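Long-range contacts in Baccell_00875 (Bacteroides cellulosilyticus DSM 14838, PDB 5NO8), which is a polysaccharide lyase that probably removes the L-rhamnose caps from glucuronic acid on complex arabinogalactan proteins: residues A[70-76]-A[201-205]; A[164-168]-A[215-220]; A[34-38]-A[91-96]. One frame throughout, in Å; residues are numbered along the deposited sequence. Where two conformers were deposited one is given.

Interaction 1 of 3, residues A[70-76]-A[201-205]; sequences YGWGLGY and EIWER
At the edge of the Trp-203 indole, 4° out of its plane, lies the hydroxyl of Tyr-76, and at the edge of the Tyr-76 ring in turn lies OE2 of Glu-201. The two rings meet obliquely, with CZ of Tyr-76 3.8 Å from CZ2 of Trp-203; Lys-87 makes a cation-pi contact with the phenol ring. Tyrosine suits this place because one oxygen both accepts and donates: Trp-203 NE1 donates a hydrogen bond to Tyr-76 OH, 3.0 Å, and that OH donates to Glu-201 OE2 at 2.7 Å, approaching from above the carboxylate plane.

Tyr-70 meets Glu-204 differently: its OH donates to the anti lone pair of Glu-204 OE2 at 2.5 Å, with ring and carboxylate planes 69° apart. The bend of Glu-204 at chi2 (-64°) folds CG against the phenol, 3.5 Å from Tyr-70 CE2, while OE1 forms a salt bridge with Lys-209. Tyr-70 CE1 also comes to 3.9 Å from Trp-203 CB, and its ring meets Tyr-145 edge-to-face.

A type II turn from Gly-71 to Leu-74, with Gly-73 at its positive-phi position, separates the two tyrosines. Tyr-76 reaches over Ala-143 and Ala-219, small residues on the two intervening strands. Tyr-76, Glu-201 and Trp-203 thus form a cross-strand aromatic and polar cluster on one face of the mixed sheet, with Tyr-70 and Glu-204 beside it in loops at the strand ends.

Interaction 2 of 3, residues A[164-168]-A[215-220]; sequences HTHIW and RGIIAL
Ile-167 and Ile-218 meet tip to tip between two beta-sheets that face each other as in a beta-sandwich. Strand segments 164-168 and 217-220 run nearly the same way, 23° apart, with their axes 10.2 Å from each other, a spacing filled by side chains.

The apolar contacts form the filling. CD1 of Ile-167 lies 4.0 Å from CD1 of Ile-218, and the same Ile-218 methyl is met end-on by CG2 of Thr-165. Further along the strand, Ile-167 CG2 and Leu-220 CD2 come within 4.1 Å, crossing at a slant. Branched aliphatic residues suit this interface because each offers two methyl-bearing arms. Thr-165 fits too: its chi1 of -56° turns CG2 into the interface and leaves OG1 to make a weak bond back to Ala-163 O.

The polar contacts come from Arg-215, whose long chain is extended from CG to NE and thereby spans the gap. Its NH1 donates to Thr-165 O at 2.6 Å, on a lone pair in the carbonyl plane. Asp-150 and Asp-608 form salt bridges with the two terminal nitrogens, so two carboxylates balance the buried guanidinium.

A single water completes the polar side: it accepts from Arg-215 NH2 and from Ile-167 N, each at 3.0 Å, and donates to Thr-165 O at 3.2 Å.

Interaction 3 of 3, residues A[34-38]-A[91-96]; sequences NPSTG and RIPVEI
OD1 of Asn-34, a residue whose own backbone O touches Ile-96 CD1, is gripped by two backbone N-H groups, Ser-36 N at 2.9 Å and Thr-37 N at 3.1 Å. The first bond defines an Asx turn and lies in the carbonyl plane; the second comes from above it, 58° out. Asparagine suits the start of this tight loop because its short amide can mimic a backbone carbonyl. Gly-38 N closes the loop on Asn-34 O. The loop, between strands 29-33 and 40-45, packs on the link between strands 84-90 and 95-96.

Segment 91-96 wraps round the turn without a hydrogen bond to it. Arg-91 O receives a CA-H...O contact from Thr-37 CA at 3.2 Å. Two further bonds fix Thr-37: OG1 to Ala-39 N, and its carbonyl O to Tyr-105 OH. Its CG2 methyl crosses the aliphatic part of Arg-91 at CG.

Pro-93 brings its CD and CG against the turn's carbonyls: CD is 3.4 Å from Ser-36 O, and CG is 3.6 Å from Thr-37 O. An alanine here would lose the ring carbons that fill this space, and is likely to leave a gap against both carbonyls and a less rigid bend.

Beyond the proline, Val-94 and Glu-95 make a classic beta bulge opposite Leu-104, and Ile-96 then turns back to the loop. With CG1 anti to the backbone N (chi1 176°), its CD1 comes to 3.6 Å from Gly-38 CA. A side chain on Gly-38 would point at that methyl, and the positive phi also suits glycine. Arg-91, salt-bridged to Asp-68, has Ile-92 CD1 over one face of its guanidinium, 3.5 Å above the plane and offset toward the rim.

How the interactions relate
Interactions 1 and 2 have centres about 10 Å apart, because strands 199-203 and 217-221 are antiparallel neighbours in one mixed sheet: Trp-203 O and Ile-217 N, 2.8 Å apart, probably hydrogen-bond. Interaction 1 runs across one face of that sheet, whereas interaction 2 joins it to the antiparallel sheet containing strand 163-168. Strand 95-96 of interaction 3 lies at the opposite end of that second sheet, about 24 Å from interaction 2 between centres. Leu-74 of segment 70-76 packs its CD2 on Thr-37 O (3.6 Å), joining interactions 1 and 3. Along the chain interaction 3 closes before interaction 2 opens, while interaction 1 interleaves with both, tying strands of the N-terminal third into one beta-rich region.

Interaction 1 of 3, residues A[70-76]-A[201-205]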
# COMPACT_ATOMS: atom_id res chain seq x y z
N TYR A 70 -8.09 -1.58 -23.92
CA TYR A 70 -8.23 -1.54 -22.46
C TYR A 70 -9.55 -1.01 -21.93
O TYR A 70 -9.72 -0.82 -20.71
CB TYR A 70 -7.09 -0.71 -21.85
CG TYR A 70 -5.75 -1.36 -21.93
CD1 TYR A 70 -5.52 -2.59 -21.31
CD2 TYR A 70 -4.68 -0.74 -22.55
CE1 TYR A 70 -4.28 -3.20 -21.35
CE2 TYR A 70 -3.42 -1.34 -22.60
CZ TYR A 70 -3.23 -2.56 -21.98
OH TYR A 70 -2.02 -3.15 -21.99
N GLY A 71 -10.51 -0.79 -22.81
CA GLY A 71 -11.83 -0.35 -22.39
C GLY A 71 -12.48 -1.26 -21.36
O GLY A 71 -12.36 -2.47 -21.43
N TRP A 72 -13.18 -0.65 -20.42
CA TRP A 72 -13.93 -1.38 -19.39
C TRP A 72 -14.86 -2.38 -20.04
O TRP A 72 -15.70 -2.03 -20.91
CB TRP A 72 -14.75 -0.39 -18.56
CG TRP A 72 -15.60 -1.01 -17.53
CD1 TRP A 72 -16.69 -1.80 -17.73
CD2 TRP A 72 -15.48 -0.86 -16.12
NE1 TRP A 72 -17.24 -2.17 -16.55
CE2 TRP A 72 -16.53 -1.59 -15.54
CE3 TRP A 72 -14.59 -0.16 -15.29
CZ2 TRP A 72 -16.68 -1.69 -14.16
CZ3 TRP A 72 -14.78 -0.25 -13.92
CH2 TRP A 72 -15.80 -1.01 -13.37
N GLY A 73 -14.75 -3.64 -19.63
CA GLY A 73 -15.64 -4.66 -20.17
C GLY A 73 -15.04 -5.50 -21.27
O GLY A 73 -15.59 -6.57 -21.61
N LEU A 74 -13.92 -5.04 -21.84
CA LEU A 74 -13.11 -5.85 -22.69
C LEU A 74 -12.25 -6.76 -21.81
O LEU A 74 -12.26 -6.63 -20.59
CB LEU A 74 -12.26 -5.03 -23.64
CG LEU A 74 -13.08 -4.06 -24.52
CD1 LEU A 74 -12.12 -3.35 -25.45
CD2 LEU A 74 -14.23 -4.75 -25.26
N GLY A 75 -11.59 -7.72 -22.43
CA GLY A 75 -10.81 -8.67 -21.62
C GLY A 75 -10.10 -9.68 -22.45
O GLY A 75 -9.92 -9.49 -23.66
N TYR A 76 -9.69 -10.75 -21.80
CA TYR A 76 -8.86 -11.77 -22.42
C TYR A 76 -8.93 -13.09 -21.69
O TYR A 76 -9.40 -13.18 -20.57
CB TYR A 76 -7.39 -11.27 -22.50
CG TYR A 76 -6.82 -10.85 -21.16
CD1 TYR A 76 -6.28 -11.79 -20.29
CD2 TYR A 76 -6.82 -9.51 -20.76
CE1 TYR A 76 -5.76 -11.39 -19.07
CE2 TYR A 76 -6.32 -9.11 -19.52
CZ TYR A 76 -5.77 -10.06 -18.69
OH TYR A 76 -5.27 -9.69 -17.48
N GLU A 201 -4.74 -8.17 -12.04
CA GLU A 201 -3.49 -7.90 -12.72
C GLU A 201 -3.39 -6.43 -12.99
O GLU A 201 -4.39 -5.71 -13.02
CB GLU A 201 -3.44 -8.63 -14.04
CG GLU A 201 -3.28 -10.12 -13.89
CD GLU A 201 -3.41 -10.83 -15.22
OE1 GLU A 201 -2.42 -10.85 -15.97
OE2 GLU A 201 -4.53 -11.34 -15.53
N ILE A 202 -2.16 -6.00 -13.23
CA ILE A 202 -1.87 -4.62 -13.58
C ILE A 202 -1.20 -4.64 -14.94
O ILE A 202 -0.26 -5.43 -15.18
CB ILE A 202 -0.94 -3.94 -12.53
CG1 ILE A 202 -1.62 -3.79 -11.18
CG2 ILE A 202 -0.45 -2.56 -13.01
CD1 ILE A 202 -2.80 -2.86 -11.14
N TRP A 203 -1.65 -3.76 -15.82
CA TRP A 203 -1.07 -3.58 -17.14
C TRP A 203 -0.58 -2.15 -17.32
O TRP A 203 -1.08 -1.24 -16.65
CB TRP A 203 -2.08 -3.94 -18.25
CG TRP A 203 -2.51 -5.34 -18.22
CD1 TRP A 203 -3.62 -5.85 -17.62
CD2 TRP A 203 -1.82 -6.43 -18.78
NE1 TRP A 203 -3.67 -7.20 -17.80
CE2 TRP A 203 -2.57 -7.60 -18.50
CE3 TRP A 203 -0.64 -6.55 -19.52
CZ2 TRP A 203 -2.18 -8.87 -18.94
CZ3 TRP A 203 -0.24 -7.79 -19.92
CH2 TRP A 203 -1.01 -8.94 -19.64
N GLU A 204 0.40 -1.98 -18.21
CA GLU A 204 0.94 -0.66 -18.63
C GLU A 204 1.69 0.11 -17.52
O GLU A 204 1.41 1.29 -17.22
CB GLU A 204 -0.14 0.20 -19.26
CG GLU A 204 -0.83 -0.45 -20.46
CD GLU A 204 0.12 -0.67 -21.62
OE1 GLU A 204 1.10 0.10 -21.75
OE2 GLU A 204 -0.07 -1.62 -22.40
N ARG A 205 2.65 -0.56 -16.93
CA ARG A 205 3.64 0.11 -16.09
C ARG A 205 4.98 0.16 -16.82
O ARG A 205 5.30 -0.70 -17.65
CB ARG A 205 3.78 -0.60 -14.76
CG ARG A 205 2.48 -0.70 -13.98
CD ARG A 205 1.83 0.65 -13.68
NE ARG A 205 2.68 1.63 -12.97
CZ ARG A 205 2.83 1.72 -11.64
NH1 ARG A 205 2.21 0.89 -10.80
NH2 ARG A 205 3.65 2.66 -11.12

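Interaction 2 of 3, residues A[164-168]-A[215-220]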
# COMPACT_ATOMS: atom_id res chain seq x y z
N HIS A 164 -8.72 6.41 -5.22
CA HIS A 164 -7.98 5.29 -4.61
C HIS A 164 -8.85 4.04 -4.76
O HIS A 164 -9.96 3.97 -4.21
CB HIS A 164 -7.71 5.58 -3.15
CG HIS A 164 -6.81 6.76 -2.93
ND1 HIS A 164 -5.60 6.89 -3.57
CD2 HIS A 164 -6.93 7.83 -2.11
CE1 HIS A 164 -5.01 8.00 -3.15
NE2 HIS A 164 -5.80 8.60 -2.28
N THR A 165 -8.36 3.07 -5.51
CA THR A 165 -9.14 1.90 -5.86
C THR A 165 -8.79 0.73 -4.94
O THR A 165 -7.71 0.18 -5.04
CB THR A 165 -8.90 1.61 -7.35
OG1 THR A 165 -9.22 2.81 -8.09
CG2 THR A 165 -9.78 0.54 -7.82
N HIS A 166 -9.69 0.38 -4.05
CA HIS A 166 -9.44 -0.65 -3.04
C HIS A 166 -10.04 -1.93 -3.57
O HIS A 166 -11.26 -2.12 -3.54
CB HIS A 166 -10.05 -0.22 -1.73
CG HIS A 166 -9.43 1.04 -1.21
ND1 HIS A 166 -8.08 1.12 -0.93
CD2 HIS A 166 -9.94 2.29 -1.02
CE1 HIS A 166 -7.80 2.37 -0.56
NE2 HIS A 166 -8.91 3.09 -0.58
N ILE A 167 -9.15 -2.81 -4.03
CA ILE A 167 -9.55 -4.06 -4.68
C ILE A 167 -9.50 -5.18 -3.66
O ILE A 167 -8.49 -5.31 -2.97
CB ILE A 167 -8.61 -4.40 -5.83
CG1 ILE A 167 -8.53 -3.23 -6.82
CG2 ILE A 167 -9.07 -5.67 -6.55
CD1 ILE A 167 -7.36 -3.36 -7.77
N TRP A 168 -10.57 -5.96 -3.55
CA TRP A 168 -10.56 -7.17 -2.74
C TRP A 168 -10.86 -8.37 -3.60
O TRP A 168 -11.99 -8.51 -4.13
CB TRP A 168 -11.51 -7.11 -1.56
CG TRP A 168 -11.44 -8.35 -0.72
CD1 TRP A 168 -12.50 -9.07 -0.25
CD2 TRP A 168 -10.26 -9.05 -0.29
NE1 TRP A 168 -12.05 -10.17 0.43
CE2 TRP A 168 -10.69 -10.17 0.45
CE3 TRP A 168 -8.88 -8.81 -0.42
CZ2 TRP A 168 -9.80 -11.08 1.04
CZ3 TRP A 168 -7.99 -9.73 0.14
CH2 TRP A 168 -8.47 -10.85 0.88
N ARG A 215 -1.23 4.07 -11.46
CA ARG A 215 -1.34 2.72 -10.98
C ARG A 215 -1.39 1.74 -12.15
O ARG A 215 -1.21 0.54 -11.97
CB ARG A 215 -2.56 2.57 -10.11
CG ARG A 215 -2.53 1.31 -9.26
CD ARG A 215 -3.45 1.44 -8.10
NE ARG A 215 -3.55 0.19 -7.36
CZ ARG A 215 -4.50 -0.05 -6.48
NH1 ARG A 215 -5.45 0.87 -6.21
NH2 ARG A 215 -4.52 -1.24 -5.87
N GLY A 216 -1.62 2.25 -13.35
CA GLY A 216 -1.76 1.43 -14.51
C GLY A 216 -3.21 1.02 -14.74
O GLY A 216 -4.14 1.66 -14.25
N ILE A 217 -3.38 -0.02 -15.54
CA ILE A 217 -4.68 -0.51 -15.96
C ILE A 217 -4.99 -1.80 -15.21
O ILE A 217 -4.29 -2.76 -15.39
CB ILE A 217 -4.74 -0.78 -17.46
CG1 ILE A 217 -4.42 0.49 -18.27
CG2 ILE A 217 -6.11 -1.35 -17.88
CD1 ILE A 217 -5.31 1.68 -18.00
N ILE A 218 -6.06 -1.79 -14.44
CA ILE A 218 -6.47 -2.95 -13.62
C ILE A 218 -7.29 -3.92 -14.47
O ILE A 218 -8.18 -3.50 -15.21
CB ILE A 218 -7.29 -2.48 -12.41
CG1 ILE A 218 -6.40 -1.63 -11.47
CG2 ILE A 218 -7.94 -3.65 -11.68
CD1 ILE A 218 -7.14 -0.63 -10.63
N ALA A 219 -6.99 -5.22 -14.35
CA ALA A 219 -7.81 -6.29 -14.90
C ALA A 219 -8.21 -7.23 -13.76
O ALA A 219 -7.37 -7.67 -13.00
CB ALA A 219 -7.05 -7.08 -15.97
N LEU A 220 -9.50 -7.49 -13.62
CA LEU A 220 -9.98 -8.40 -12.58
C LEU A 220 -9.98 -9.84 -13.13
O LEU A 220 -10.60 -10.11 -14.17
CB LEU A 220 -11.37 -7.98 -12.10
CG LEU A 220 -11.44 -6.57 -11.49
CD1 LEU A 220 -12.82 -6.33 -10.94
CD2 LEU A 220 -10.41 -6.29 -10.40
O HOH W 1 -6.22 -2.32 -3.61

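Interaction 3 of 3, residues A[34-38]-A[91-96]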
# COMPACT_ATOMS: atom_id res chain seq x y z
N ASN A 34 -18.47 2.79 -26.00
CA ASN A 34 -17.72 2.91 -27.24
C ASN A 34 -18.50 2.12 -28.33
O ASN A 34 -18.70 0.92 -28.20
CB ASN A 34 -16.30 2.34 -27.03
CG ASN A 34 -15.42 2.47 -28.24
OD1 ASN A 34 -15.83 2.15 -29.36
ND2 ASN A 34 -14.19 2.91 -28.03
N PRO A 35 -18.93 2.80 -29.41
CA PRO A 35 -19.73 2.09 -30.43
C PRO A 35 -18.98 1.08 -31.29
O PRO A 35 -19.64 0.24 -31.93
CB PRO A 35 -20.28 3.25 -31.31
CG PRO A 35 -19.27 4.31 -31.18
CD PRO A 35 -18.71 4.21 -29.77
N SER A 36 -17.65 1.12 -31.31
CA SER A 36 -16.84 0.17 -32.07
C SER A 36 -16.40 -1.05 -31.27
O SER A 36 -16.19 -2.12 -31.87
CB SER A 36 -15.60 0.84 -32.63
OG SER A 36 -15.92 1.98 -33.40
N THR A 37 -16.17 -0.88 -29.96
CA THR A 37 -15.70 -1.99 -29.11
C THR A 37 -16.76 -2.54 -28.16
O THR A 37 -16.64 -3.66 -27.72
CB THR A 37 -14.46 -1.58 -28.27
OG1 THR A 37 -14.83 -0.60 -27.33
CG2 THR A 37 -13.31 -1.05 -29.12
N GLY A 38 -17.78 -1.74 -27.85
CA GLY A 38 -18.75 -2.07 -26.83
C GLY A 38 -18.32 -1.83 -25.39
O GLY A 38 -19.10 -2.08 -24.48
N ARG A 91 -12.41 -7.61 -28.33
CA ARG A 91 -12.34 -6.18 -28.60
C ARG A 91 -13.39 -5.74 -29.62
O ARG A 91 -13.93 -4.67 -29.48
CB ARG A 91 -10.94 -5.78 -29.10
CG ARG A 91 -10.78 -4.26 -29.24
CD ARG A 91 -9.38 -3.85 -29.65
NE ARG A 91 -9.21 -4.06 -31.07
CZ ARG A 91 -9.51 -3.19 -32.03
NH1 ARG A 91 -9.96 -1.96 -31.77
NH2 ARG A 91 -9.34 -3.56 -33.29
N ILE A 92 -13.66 -6.55 -30.63
CA ILE A 92 -14.63 -6.19 -31.69
C ILE A 92 -15.83 -7.13 -31.59
O ILE A 92 -15.70 -8.31 -31.85
CB ILE A 92 -13.99 -6.31 -33.09
CG1 ILE A 92 -12.74 -5.40 -33.20
CG2 ILE A 92 -15.02 -6.02 -34.18
CD1 ILE A 92 -12.98 -3.92 -32.91
N PRO A 93 -17.00 -6.59 -31.23
CA PRO A 93 -18.18 -7.40 -31.10
C PRO A 93 -18.65 -7.97 -32.42
O PRO A 93 -18.42 -7.35 -33.48
CB PRO A 93 -19.24 -6.42 -30.58
CG PRO A 93 -18.60 -5.14 -30.34
CD PRO A 93 -17.23 -5.18 -30.90
N VAL A 94 -19.29 -9.12 -32.35
CA VAL A 94 -20.07 -9.64 -33.47
C VAL A 94 -21.47 -9.02 -33.50
O VAL A 94 -22.07 -8.94 -34.55
CB VAL A 94 -20.14 -11.18 -33.52
CG1 VAL A 94 -18.74 -11.76 -33.62
CG2 VAL A 94 -20.86 -11.79 -32.35
N GLU A 95 -21.98 -8.59 -32.36
CA GLU A 95 -23.27 -7.89 -32.28
C GLU A 95 -23.23 -6.85 -31.15
O GLU A 95 -22.69 -7.11 -30.06
CB GLU A 95 -24.40 -8.89 -32.04
CG GLU A 95 -25.81 -8.29 -32.10
CD GLU A 95 -26.89 -9.17 -31.46
OE1 GLU A 95 -26.65 -10.37 -31.20
OE2 GLU A 95 -28.00 -8.63 -31.22
N ILE A 96 -23.76 -5.67 -31.41
CA ILE A 96 -23.88 -4.65 -30.35
C ILE A 96 -25.22 -3.98 -30.56
O ILE A 96 -25.57 -3.65 -31.70
CB ILE A 96 -22.67 -3.67 -30.31
CG1 ILE A 96 -22.87 -2.56 -29.27
CG2 ILE A 96 -22.34 -3.11 -31.69
CD1 ILE A 96 -21.59 -1.79 -29.01